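Local structure of oligopeptide ABC transporter, periplasmic oligopeptide-binding protein, putative (Thermotoga maritima MSB8, 5IPW) at residues S148-D151 and W152-I155; I132-W135 and V136-V140; T455-K458 and E459-Q463; K415-D418 and E419-L422. The protein probably binds oligopeptides outside the cytoplasmic membrane and delivers them to an ABC transporter for import. All coordinates share one frame; numbering follows the deposited sequence.

Interaction 1 of 4, residues S148-D151 and W152-I155; sequences SKPD and WYNI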
loop_
_atom_site.group_PDB
_atom_site.type_symbol
_atom_site.label_atom_id
_atom_site.label_comp_id
_atom_site.label_asym_id
_atom_site.label_seq_id
_atom_site.Cartn_x
_atom_site.Cartn_y
_atom_site.Cartn_z
ATOM N N SER A 148 13.723 7.432 -16.084
ATOM C CA SER A 148 12.854 6.260 -16.041
ATOM C C SER A 148 11.408 6.684 -15.797
ATOM O O SER A 148 11.079 7.231 -14.746
ATOM C CB SER A 148 13.314 5.288 -14.951
ATOM O OG SER A 148 12.656 4.039 -15.082
ATOM N N LYS A 149 10.551 6.416 -16.776
ATOM C CA LYS A 149 9.152 6.838 -16.730
ATOM C C LYS A 149 8.292 5.922 -15.853
ATOM O O LYS A 149 8.639 4.763 -15.637
ATOM C CB LYS A 149 8.574 6.890 -18.151
ATOM C CG LYS A 149 8.587 8.272 -18.791
ATOM C CD LYS A 149 9.930 8.983 -18.737
ATOM C CE LYS A 149 9.870 10.254 -19.570
ATOM N NZ LYS A 149 11.123 11.048 -19.499
ATOM N N PRO A 150 7.165 6.449 -15.336
ATOM C CA PRO A 150 6.239 5.614 -14.581
ATOM C C PRO A 150 5.284 4.825 -15.475
ATOM O O PRO A 150 5.035 5.201 -16.619
ATOM C CB PRO A 150 5.464 6.627 -13.737
ATOM C CG PRO A 150 5.466 7.864 -14.559
ATOM C CD PRO A 150 6.776 7.872 -15.296
ATOM N N ASP A 151 4.778 3.727 -14.925
ATOM C CA ASP A 151 3.780 2.869 -15.574
ATOM C C ASP A 151 2.733 3.640 -16.397
ATOM O O ASP A 151 2.603 3.427 -17.608
ATOM C CB ASP A 151 3.091 1.959 -14.525
ATOM C CG ASP A 151 2.955 2.620 -13.126
ATOM O OD1 ASP A 151 2.934 3.865 -13.020
ATOM O OD2 ASP A 151 2.869 1.882 -12.122
ATOM N N TRP A 152 2.009 4.539 -15.734
ATOM C CA TRP A 152 0.926 5.300 -16.367
ATOM C C TRP A 152 1.397 6.227 -17.486
ATOM O O TRP A 152 0.650 6.470 -18.429
ATOM C CB TRP A 152 0.132 6.109 -15.324
ATOM C CG TRP A 152 0.945 7.144 -14.599
ATOM C CD1 TRP A 152 1.639 6.973 -13.441
ATOM C CD2 TRP A 152 1.153 8.499 -14.994
ATOM N NE1 TRP A 152 2.265 8.135 -13.089
ATOM C CE2 TRP A 152 1.986 9.091 -14.028
ATOM C CE3 TRP A 152 0.720 9.269 -16.073
ATOM C CZ2 TRP A 152 2.393 10.417 -14.106
ATOM C CZ3 TRP A 152 1.124 10.590 -16.149
ATOM C CH2 TRP A 152 1.952 11.149 -15.172
ATOM N N TYR A 153 2.614 6.757 -17.388
ATOM C CA TYR A 153 3.134 7.634 -18.444
ATOM C C TYR A 153 3.578 6.859 -19.688
ATOM O O TYR A 153 3.539 7.400 -20.792
ATOM C CB TYR A 153 4.289 8.498 -17.935
ATOM C CG TYR A 153 4.726 9.582 -18.911
ATOM C CD1 TYR A 153 4.125 10.843 -18.908
ATOM C CD2 TYR A 153 5.738 9.348 -19.837
ATOM C CE1 TYR A 153 4.526 11.835 -19.796
ATOM C CE2 TYR A 153 6.149 10.332 -20.727
ATOM C CZ TYR A 153 5.541 11.573 -20.705
ATOM O OH TYR A 153 5.948 12.551 -21.586
ATOM N N ASN A 154 4.006 5.608 -19.509
ATOM C CA ASN A 154 4.430 4.764 -20.634
ATOM C C ASN A 154 3.255 4.311 -21.488
ATOM O O ASN A 154 3.406 4.089 -22.690
ATOM C CB ASN A 154 5.254 3.570 -20.149
ATOM C CG ASN A 154 6.682 3.957 -19.797
ATOM O OD1 ASN A 154 7.263 4.850 -20.417
ATOM N ND2 ASN A 154 7.256 3.287 -18.801
ATOM N N ILE A 155 2.084 4.178 -20.875
ATOM C CA ILE A 155 0.853 4.187 -21.648
ATOM C C ILE A 155 0.791 5.619 -22.167
ATOM O O ILE A 155 1.014 6.555 -21.402
ATOM C CB ILE A 155 -0.388 3.875 -20.791
ATOM C CG1 ILE A 155 -0.234 2.499 -20.130
ATOM C CG2 ILE A 155 -1.651 3.938 -21.645
ATOM C CD1 ILE A 155 -1.472 1.998 -19.420
#
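Pro150 and Trp152 meet in a local helix-start contact, where the loop after helix 129-140 runs into the short helix 151-154. Pro150 is the N-cap residue, and its carbonyl oxygen accepts the first regular turn's bond from Asn154 N (3.1 Å, N-H...O 148°); Tyr153 N reaches the same oxygen only weakly. Having no amide hydrogen of its own, proline costs the helix nothing here and adds a compact apolar ring instead. Its CG makes a CH-pi contact over one face of the indole, 3.9 Å from the centroid of the five-membered ring of Trp152. The indole takes the position between backbone N and carbonyl carbon (chi1 62°), which folds it back toward the proline. The same Pro150 CG also touches Tyr153 CB at 3.6 Å. The chain of Lys149 follows the flank of the Tyr153 ring, its aliphatic CG near CD2, while its ammonium is bound by Asp143 and Thr146 O. Asp151 OD1 accepts Trp152 N at 2.9 Å. Pro150, Trp152 and Tyr153 all rest on Val140 of helix 129-140; Trp152 also meets Phe187, and the chain then enters strand 157-163, an outermost strand of its antiparallel sheet.

Interaction 2 of 4, residues I132-W135 and V136-V140; sequences IVFW and VNDIV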
loop_
_atom_site.group_PDB
_atom_site.type_symbol
_atom_site.label_atom_id
_atom_site.label_comp_id
_atom_site.label_asym_id
_atom_site.label_seq_id
_atom_site.Cartn_x
_atom_site.Cartn_y
_atom_site.Cartn_z
ATOM N N ILE A 132 -0.417 21.054 -12.722
ATOM C CA ILE A 132 -0.465 19.625 -12.980
ATOM C C ILE A 132 0.161 19.342 -14.335
ATOM O O ILE A 132 0.983 18.438 -14.460
ATOM C CB ILE A 132 -1.901 19.081 -12.940
ATOM C CG1 ILE A 132 -2.485 19.297 -11.538
ATOM C CG2 ILE A 132 -1.919 17.599 -13.313
ATOM C CD1 ILE A 132 -3.953 18.956 -11.397
ATOM N N VAL A 133 -0.210 20.131 -15.340
ATOM C CA VAL A 133 0.329 19.953 -16.693
ATOM C C VAL A 133 1.842 20.136 -16.664
ATOM O O VAL A 133 2.598 19.332 -17.205
ATOM C CB VAL A 133 -0.292 20.950 -17.694
ATOM C CG1 VAL A 133 0.406 20.861 -19.041
ATOM C CG2 VAL A 133 -1.784 20.689 -17.861
ATOM N N PHE A 134 2.279 21.206 -16.023
ATOM C CA PHE A 134 3.697 21.448 -15.835
ATOM C C PHE A 134 4.383 20.206 -15.274
ATOM O O PHE A 134 5.421 19.779 -15.769
ATOM C CB PHE A 134 3.908 22.617 -14.884
ATOM C CG PHE A 134 5.334 22.810 -14.494
ATOM C CD1 PHE A 134 6.246 23.317 -15.401
ATOM C CD2 PHE A 134 5.773 22.467 -13.228
ATOM C CE1 PHE A 134 7.569 23.491 -15.049
ATOM C CE2 PHE A 134 7.095 22.640 -12.868
ATOM C CZ PHE A 134 7.994 23.151 -13.780
ATOM N N TRP A 135 3.785 19.626 -14.243
ATOM C CA TRP A 135 4.336 18.436 -13.625
ATOM C C TRP A 135 4.396 17.238 -14.583
ATOM O O TRP A 135 5.454 16.621 -14.715
ATOM C CB TRP A 135 3.547 18.076 -12.370
ATOM C CG TRP A 135 3.999 16.808 -11.737
ATOM C CD1 TRP A 135 5.160 16.602 -11.056
ATOM C CD2 TRP A 135 3.297 15.564 -11.723
ATOM N NE1 TRP A 135 5.223 15.307 -10.617
ATOM C CE2 TRP A 135 4.091 14.646 -11.012
ATOM C CE3 TRP A 135 2.073 15.140 -12.238
ATOM C CZ2 TRP A 135 3.701 13.318 -10.806
ATOM C CZ3 TRP A 135 1.689 13.820 -12.045
ATOM C CH2 TRP A 135 2.501 12.924 -11.333
ATOM N N VAL A 136 3.292 16.913 -15.261
ATOM C CA VAL A 136 3.297 15.691 -16.078
ATOM C C VAL A 136 4.193 15.850 -17.307
ATOM O O VAL A 136 4.921 14.921 -17.648
ATOM C CB VAL A 136 1.896 15.121 -16.475
ATOM C CG1 VAL A 136 0.774 15.632 -15.586
ATOM C CG2 VAL A 136 1.563 15.356 -17.939
ATOM N N ASN A 137 4.163 17.012 -17.954
ATOM C CA ASN A 137 4.931 17.206 -19.190
ATOM C C ASN A 137 6.397 17.532 -18.957
ATOM O O ASN A 137 7.273 16.918 -19.564
ATOM C CB ASN A 137 4.312 18.304 -20.053
ATOM C CG ASN A 137 2.958 17.909 -20.622
ATOM O OD1 ASN A 137 2.630 16.725 -20.741
ATOM N ND2 ASN A 137 2.162 18.905 -20.975
ATOM N N ASP A 138 6.655 18.498 -18.081
ATOM C CA ASP A 138 7.987 19.077 -17.938
ATOM C C ASP A 138 8.811 18.510 -16.777
ATOM O O ASP A 138 9.977 18.882 -16.621
ATOM C CB ASP A 138 7.867 20.594 -17.794
ATOM C CG ASP A 138 7.210 21.240 -18.997
ATOM O OD1 ASP A 138 7.538 20.845 -20.133
ATOM O OD2 ASP A 138 6.370 22.144 -18.814
ATOM N N ILE A 139 8.222 17.632 -15.965
ATOM C CA ILE A 139 8.979 16.933 -14.925
ATOM C C ILE A 139 8.945 15.436 -15.190
ATOM O O ILE A 139 9.981 14.831 -15.474
ATOM C CB ILE A 139 8.478 17.256 -13.496
ATOM C CG1 ILE A 139 8.530 18.776 -13.266
ATOM C CG2 ILE A 139 9.318 16.521 -12.457
ATOM C CD1 ILE A 139 8.274 19.235 -11.847
ATOM N N VAL A 140 7.760 14.842 -15.115
ATOM C CA VAL A 140 7.625 13.411 -15.346
ATOM C C VAL A 140 8.044 13.115 -16.785
ATOM O O VAL A 140 8.879 12.241 -17.022
ATOM C CB VAL A 140 6.190 12.909 -15.086
ATOM C CG1 VAL A 140 6.075 11.417 -15.373
ATOM C CG2 VAL A 140 5.775 13.185 -13.646
#
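Trp135 and Val140 pack together where helix 129-140 closes with a wider pi-type turn. Val140 CG2 lies over one face of the indole, 3.7 Å from the centroid of the six-membered ring of Trp135, a CH-pi contact. A residue five places on can arrive there because the turn is enlarged, and a beta-branched valine offers a methyl close to the backbone for the purpose. With CG anti to the backbone nitrogen (chi1 176°), the indole lies on the carbonyl side, along the following turn, where Val136 and Val140 can reach it. Val136 CG1 touches Trp135 CE3 at 3.6 Å, and Ile139 CD1 comes to the edge of the ring, 4.2 Å from Trp135 CD1. That same methyl also meets Phe134, with Ile139 CD1 3.7 Å from Phe134 CE2, which suits a branched side chain long enough to reach both rings.

Further out, Phe187 meets Trp135 edge-to-face, Val136 leans on Val159 of strand 157-163, and Phe134 packs on helix 192-195. With an alanine in place of Trp135, the methyl of Val140 would probably lose the ring it lies against, Phe187 would lose its edge-to-face contact with this indole, and a gap is likely to open beside Val136. Asp138, beside Phe134, is fixed at its carboxylate by Lys201 and Tyr202.

The backbone sets this geometry. Ordinary helical bonds such as Asn137 N to Val133 O (2.9 Å) give way at Trp135 O, which serves two donors: Ile139 N at 3.2 Å, from above the carbonyl plane, and Val140 N at 2.9 Å, nearly straight at 171°.

Interaction 3 of 4, residues T455-K458 and E459-Q463; sequences TMVK and EYWKQ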
loop_
_atom_site.group_PDB
_atom_site.type_symbol
_atom_site.label_atom_id
_atom_site.label_comp_id
_atom_site.label_asym_id
_atom_site.label_seq_id
_atom_site.Cartn_x
_atom_site.Cartn_y
_atom_site.Cartn_z
ATOM N N THR A 455 8.924 -26.447 9.709
ATOM C CA THR A 455 9.445 -27.496 10.589
ATOM C C THR A 455 8.347 -28.037 11.510
ATOM O O THR A 455 8.304 -29.230 11.797
ATOM C CB THR A 455 10.612 -26.983 11.449
ATOM O OG1 THR A 455 11.684 -26.561 10.600
ATOM C CG2 THR A 455 11.127 -28.074 12.392
ATOM N N MET A 456 7.463 -27.161 11.971
ATOM C CA MET A 456 6.334 -27.584 12.787
ATOM C C MET A 456 5.291 -28.295 11.946
ATOM O O MET A 456 4.642 -29.218 12.423
ATOM C CB MET A 456 5.699 -26.393 13.496
ATOM C CG MET A 456 6.614 -25.728 14.514
ATOM S SD MET A 456 5.966 -24.169 15.151
ATOM C CE MET A 456 4.254 -24.612 15.420
ATOM N N VAL A 457 5.129 -27.859 10.699
ATOM C CA VAL A 457 4.179 -28.484 9.760
ATOM C C VAL A 457 4.647 -29.887 9.340
ATOM O O VAL A 457 3.833 -30.726 8.940
ATOM C CB VAL A 457 3.948 -27.602 8.505
ATOM C CG1 VAL A 457 2.994 -28.270 7.517
ATOM C CG2 VAL A 457 3.399 -26.237 8.907
ATOM N N LYS A 458 5.957 -30.120 9.425
ATOM C CA LYS A 458 6.532 -31.456 9.284
ATOM C C LYS A 458 5.754 -32.448 10.147
ATOM O O LYS A 458 5.272 -33.466 9.650
ATOM C CB LYS A 458 8.011 -31.439 9.696
ATOM C CG LYS A 458 8.813 -32.667 9.298
ATOM C CD LYS A 458 10.299 -32.446 9.548
ATOM C CE LYS A 458 11.062 -33.759 9.657
ATOM N NZ LYS A 458 10.795 -34.678 8.515
ATOM N N GLU A 459 5.614 -32.125 11.432
ATOM C CA GLU A 459 4.836 -32.947 12.360
ATOM C C GLU A 459 3.375 -33.076 11.955
ATOM O O GLU A 459 2.838 -34.173 11.933
ATOM C CB GLU A 459 4.908 -32.389 13.786
ATOM C CG GLU A 459 6.163 -32.779 14.546
ATOM C CD GLU A 459 6.237 -34.269 14.835
ATOM O OE1 GLU A 459 5.250 -34.839 15.355
ATOM O OE2 GLU A 459 7.294 -34.870 14.545
ATOM N N TYR A 460 2.728 -31.964 11.633
ATOM C CA TYR A 460 1.282 -31.993 11.386
ATOM C C TYR A 460 0.953 -32.837 10.163
ATOM O O TYR A 460 -0.085 -33.501 10.121
ATOM C CB TYR A 460 0.691 -30.581 11.225
ATOM C CG TYR A 460 1.057 -29.588 12.316
ATOM C CD1 TYR A 460 1.486 -30.015 13.579
ATOM C CD2 TYR A 460 0.961 -28.219 12.090
ATOM C CE1 TYR A 460 1.824 -29.109 14.569
ATOM C CE2 TYR A 460 1.289 -27.307 13.080
ATOM C CZ TYR A 460 1.720 -27.760 14.314
ATOM O OH TYR A 460 2.055 -26.870 15.301
ATOM N N TRP A 461 1.849 -32.810 9.179
ATOM C CA TRP A 461 1.665 -33.559 7.937
ATOM C C TRP A 461 2.077 -35.037 8.053
ATOM O O TRP A 461 1.574 -35.883 7.312
ATOM C CB TRP A 461 2.398 -32.863 6.779
ATOM C CG TRP A 461 1.681 -31.634 6.246
ATOM C CD1 TRP A 461 0.436 -31.184 6.597
ATOM C CD2 TRP A 461 2.151 -30.738 5.231
ATOM N NE1 TRP A 461 0.115 -30.060 5.880
ATOM C CE2 TRP A 461 1.151 -29.763 5.036
ATOM C CE3 TRP A 461 3.324 -30.662 4.472
ATOM C CZ2 TRP A 461 1.287 -28.728 4.113
ATOM C CZ3 TRP A 461 3.458 -29.628 3.556
ATOM C CH2 TRP A 461 2.445 -28.675 3.386
ATOM N N LYS A 462 2.977 -35.343 8.985
ATOM C CA LYS A 462 3.282 -36.731 9.345
ATOM C C LYS A 462 2.032 -37.464 9.840
ATOM O O LYS A 462 1.827 -38.636 9.528
ATOM C CB LYS A 462 4.365 -36.769 10.424
ATOM C CG LYS A 462 4.887 -38.160 10.767
ATOM C CD LYS A 462 5.835 -38.132 11.960
ATOM C CE LYS A 462 6.914 -37.068 11.818
ATOM N NZ LYS A 462 8.001 -37.234 12.821
ATOM N N GLN A 463 1.192 -36.763 10.597
ATOM C CA GLN A 463 -0.070 -37.321 11.089
ATOM C C GLN A 463 -1.055 -37.694 9.976
ATOM O O GLN A 463 -2.009 -38.428 10.224
ATOM C CB GLN A 463 -0.741 -36.356 12.081
ATOM C CG GLN A 463 -0.496 -36.678 13.551
ATOM C CD GLN A 463 0.970 -36.883 13.894
ATOM O OE1 GLN A 463 1.762 -35.942 13.875
ATOM N NE2 GLN A 463 1.336 -38.117 14.225
#
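Trp461 N donates to Val457 O at 2.9 Å (154°), a sound helical bond that sets the two side chains one turn apart on the same side. Val457 CG1 sits centrally over a face of the indole, 3.5 Å from the centroid of the five-membered ring of Trp461. Beyond it the indole reaches Phe441 and Ile443 of the sheet, while its NE1 donates to Leu365 O.

These turns belong to helix 448-462, the connecting helix of a beta-alpha-beta unit between the parallel strands 440-445 and 467-472, and Val457 and Trp461 form its inward side.

Met456 O is approached by two backbone amides, Glu459 N at 3.2 Å and Tyr460 N at 3.4 Å, both weak bonds, and it also lies 3.4 Å above the plane of the Tyr460 ring, over its centre. The tyrosine thus lays its ring back along the preceding turn instead of extending from the helix; with CG beside the backbone nitrogen (chi1 -50°) one ring face looks onto the Met456 carbonyl. The methionine chain keeps company with this ring, and its final bond swings CE round to the hydroxyl end, 4.2 Å from Tyr460 CZ. A flexible thioether suits this place, since it also packs against Ile374, Ile377 and Leu378 of helix 371-379.

Glu459 and Lys462 lie on a more solvent-facing flank, where Lys462 NZ forms a salt bridge with Glu459 OE2 at 3.0 Å, coming from above the carboxylate plane. Lys458 turns instead to strand 467-472, its NZ donating to Val468 O.

Interaction 4 of 4, residues K415-D418 and E419-L422; sequences KLLD and EMGL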
loop_
_atom_site.group_PDB
_atom_site.type_symbol
_atom_site.label_atom_id
_atom_site.label_comp_id
_atom_site.label_asym_id
_atom_site.label_seq_id
_atom_site.Cartn_x
_atom_site.Cartn_y
_atom_site.Cartn_z
ATOM N N LYS A 415 -8.740 -38.688 5.823
ATOM C CA LYS A 415 -9.818 -39.258 5.034
ATOM C C LYS A 415 -9.720 -38.820 3.576
ATOM O O LYS A 415 -9.811 -39.647 2.671
ATOM C CB LYS A 415 -11.185 -38.870 5.631
ATOM C CG LYS A 415 -12.366 -39.638 5.052
ATOM C CD LYS A 415 -12.311 -41.125 5.398
ATOM C CE LYS A 415 -12.577 -42.002 4.181
ATOM N NZ LYS A 415 -12.056 -43.386 4.359
ATOM N N LEU A 416 -9.527 -37.523 3.353
ATOM C CA LEU A 416 -9.428 -36.976 1.985
ATOM C C LEU A 416 -8.306 -37.600 1.144
ATOM O O LEU A 416 -8.433 -37.722 -0.078
ATOM C CB LEU A 416 -9.302 -35.442 1.998
ATOM C CG LEU A 416 -10.611 -34.675 1.772
ATOM C CD1 LEU A 416 -10.426 -33.205 2.112
ATOM C CD2 LEU A 416 -11.117 -34.832 0.341
ATOM N N LEU A 417 -7.221 -38.000 1.800
ATOM C CA LEU A 417 -6.139 -38.707 1.125
ATOM C C LEU A 417 -6.585 -40.126 0.769
ATOM O O LEU A 417 -6.353 -40.595 -0.354
ATOM C CB LEU A 417 -4.890 -38.736 2.007
ATOM C CG LEU A 417 -4.272 -37.385 2.392
ATOM C CD1 LEU A 417 -3.090 -37.581 3.338
ATOM C CD2 LEU A 417 -3.863 -36.587 1.158
ATOM N N ASP A 418 -7.249 -40.792 1.715
ATOM C CA ASP A 418 -7.817 -42.120 1.464
ATOM C C ASP A 418 -8.740 -42.088 0.248
ATOM O O ASP A 418 -8.730 -43.014 -0.560
ATOM C CB ASP A 418 -8.575 -42.648 2.688
ATOM C CG ASP A 418 -7.696 -42.755 3.930
ATOM O OD1 ASP A 418 -6.455 -42.834 3.792
ATOM O OD2 ASP A 418 -8.249 -42.757 5.050
ATOM N N GLU A 419 -9.518 -41.017 0.105
ATOM C CA GLU A 419 -10.372 -40.848 -1.075
ATOM C C GLU A 419 -9.574 -40.853 -2.383
ATOM O O GLU A 419 -10.069 -41.326 -3.404
ATOM C CB GLU A 419 -11.209 -39.559 -0.993
ATOM C CG GLU A 419 -12.611 -39.735 -0.411
ATOM C CD GLU A 419 -12.717 -39.384 1.067
ATOM O OE1 GLU A 419 -13.491 -40.050 1.788
ATOM O OE2 GLU A 419 -12.049 -38.432 1.511
ATOM N N MET A 420 -8.354 -40.314 -2.352
ATOM C CA MET A 420 -7.503 -40.233 -3.549
ATOM C C MET A 420 -6.917 -41.584 -3.965
ATOM O O MET A 420 -6.667 -41.819 -5.147
ATOM C CB MET A 420 -6.370 -39.223 -3.335
ATOM C CG MET A 420 -6.836 -37.784 -3.149
ATOM S SD MET A 420 -5.511 -36.643 -2.678
ATOM C CE MET A 420 -4.253 -37.028 -3.895
ATOM N N GLY A 421 -6.714 -42.468 -2.993
ATOM C CA GLY A 421 -6.101 -43.762 -3.246
ATOM C C GLY A 421 -4.666 -43.812 -2.774
ATOM O O GLY A 421 -3.946 -44.753 -3.081
ATOM N N LEU A 422 -4.246 -42.803 -2.022
ATOM C CA LEU A 422 -2.916 -42.805 -1.436
ATOM C C LEU A 422 -2.920 -43.737 -0.234
ATOM O O LEU A 422 -3.255 -43.343 0.878
ATOM C CB LEU A 422 -2.492 -41.385 -1.048
ATOM C CG LEU A 422 -2.545 -40.349 -2.185
ATOM C CD1 LEU A 422 -2.113 -38.985 -1.673
ATOM C CD2 LEU A 422 -1.709 -40.767 -3.389
#
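A Schellman motif ends helix 410-420, and its apolar signature is the meeting of Leu417 and Leu422, whose CD2 and CD1 atoms are 4.1 Å apart. The backbone pattern is the 6→1 bond Leu422 N to Leu417 O at 3.5 Å and, inside it, the 5→2 bond Gly421 N to Asp418 O at 3.2 Å, both weak. Gly421 N also donates to Leu417 O at 3.3 Å, in the carbonyl plane. Gly421 leaves the helix with positive phi (104°), where a CB would press on the carbonyl oxygen of the preceding residue, hence glycine. A regular bond from Glu419 N to Lys415 O (2.9 Å, 154°) still holds the turn before.

Met420 lies alongside Leu417, its SD 4.2 Å from Leu417 CD2. The last bond of the thioether turns CE aside (chi3 50°), and the side chain also touches Asp358 and Arg360, so the pliable chain fits both an apolar neighbour and the start of helix 359-367. Were Met420 replaced by alanine, Leu417 would probably lose its sulfur neighbour and a gap is likely to open toward Arg360.

The exposed flank is charged. The chain of Lys415 passes across the end of Glu419, their NZ and OE1 4.4 Å apart, beyond a salt bridge, while Lys415 NZ makes a long one to Asp418 OD2 at 3.9 Å. Asp418 has a firmer partner in Arg431, which also bonds weakly to Leu422 O. The Asp418 carboxylate is thus probably neutralised chiefly by Arg431, which ties the helix end to the following loop, with Lys415 a distant second partner.

Overall arrangement
The four contacts fall into two distant pairs. Interactions 1 and 2, with centres about 13 Å apart, touch directly: Trp152 CZ2 lies 3.7 Å from Trp135 CH2, Pro150 CD lies 3.6 Å from Val140 CG1, and Phe187 is shared by both tryptophans. Interactions 3 and 4 have centres about 18 Å apart and nearest atoms about 6 Å apart; helix 359-367 takes contacts from Leu417 and accepts a bond from Trp461, while Gln463 O bonds to Asn414 ND2. Centre to centre, interactions 2 and 4 are about 62 Å apart, on opposite sides of the chain's centre. This spread fits the elongated, multi-lobed build of the family, in which peptide is generally held between lobes.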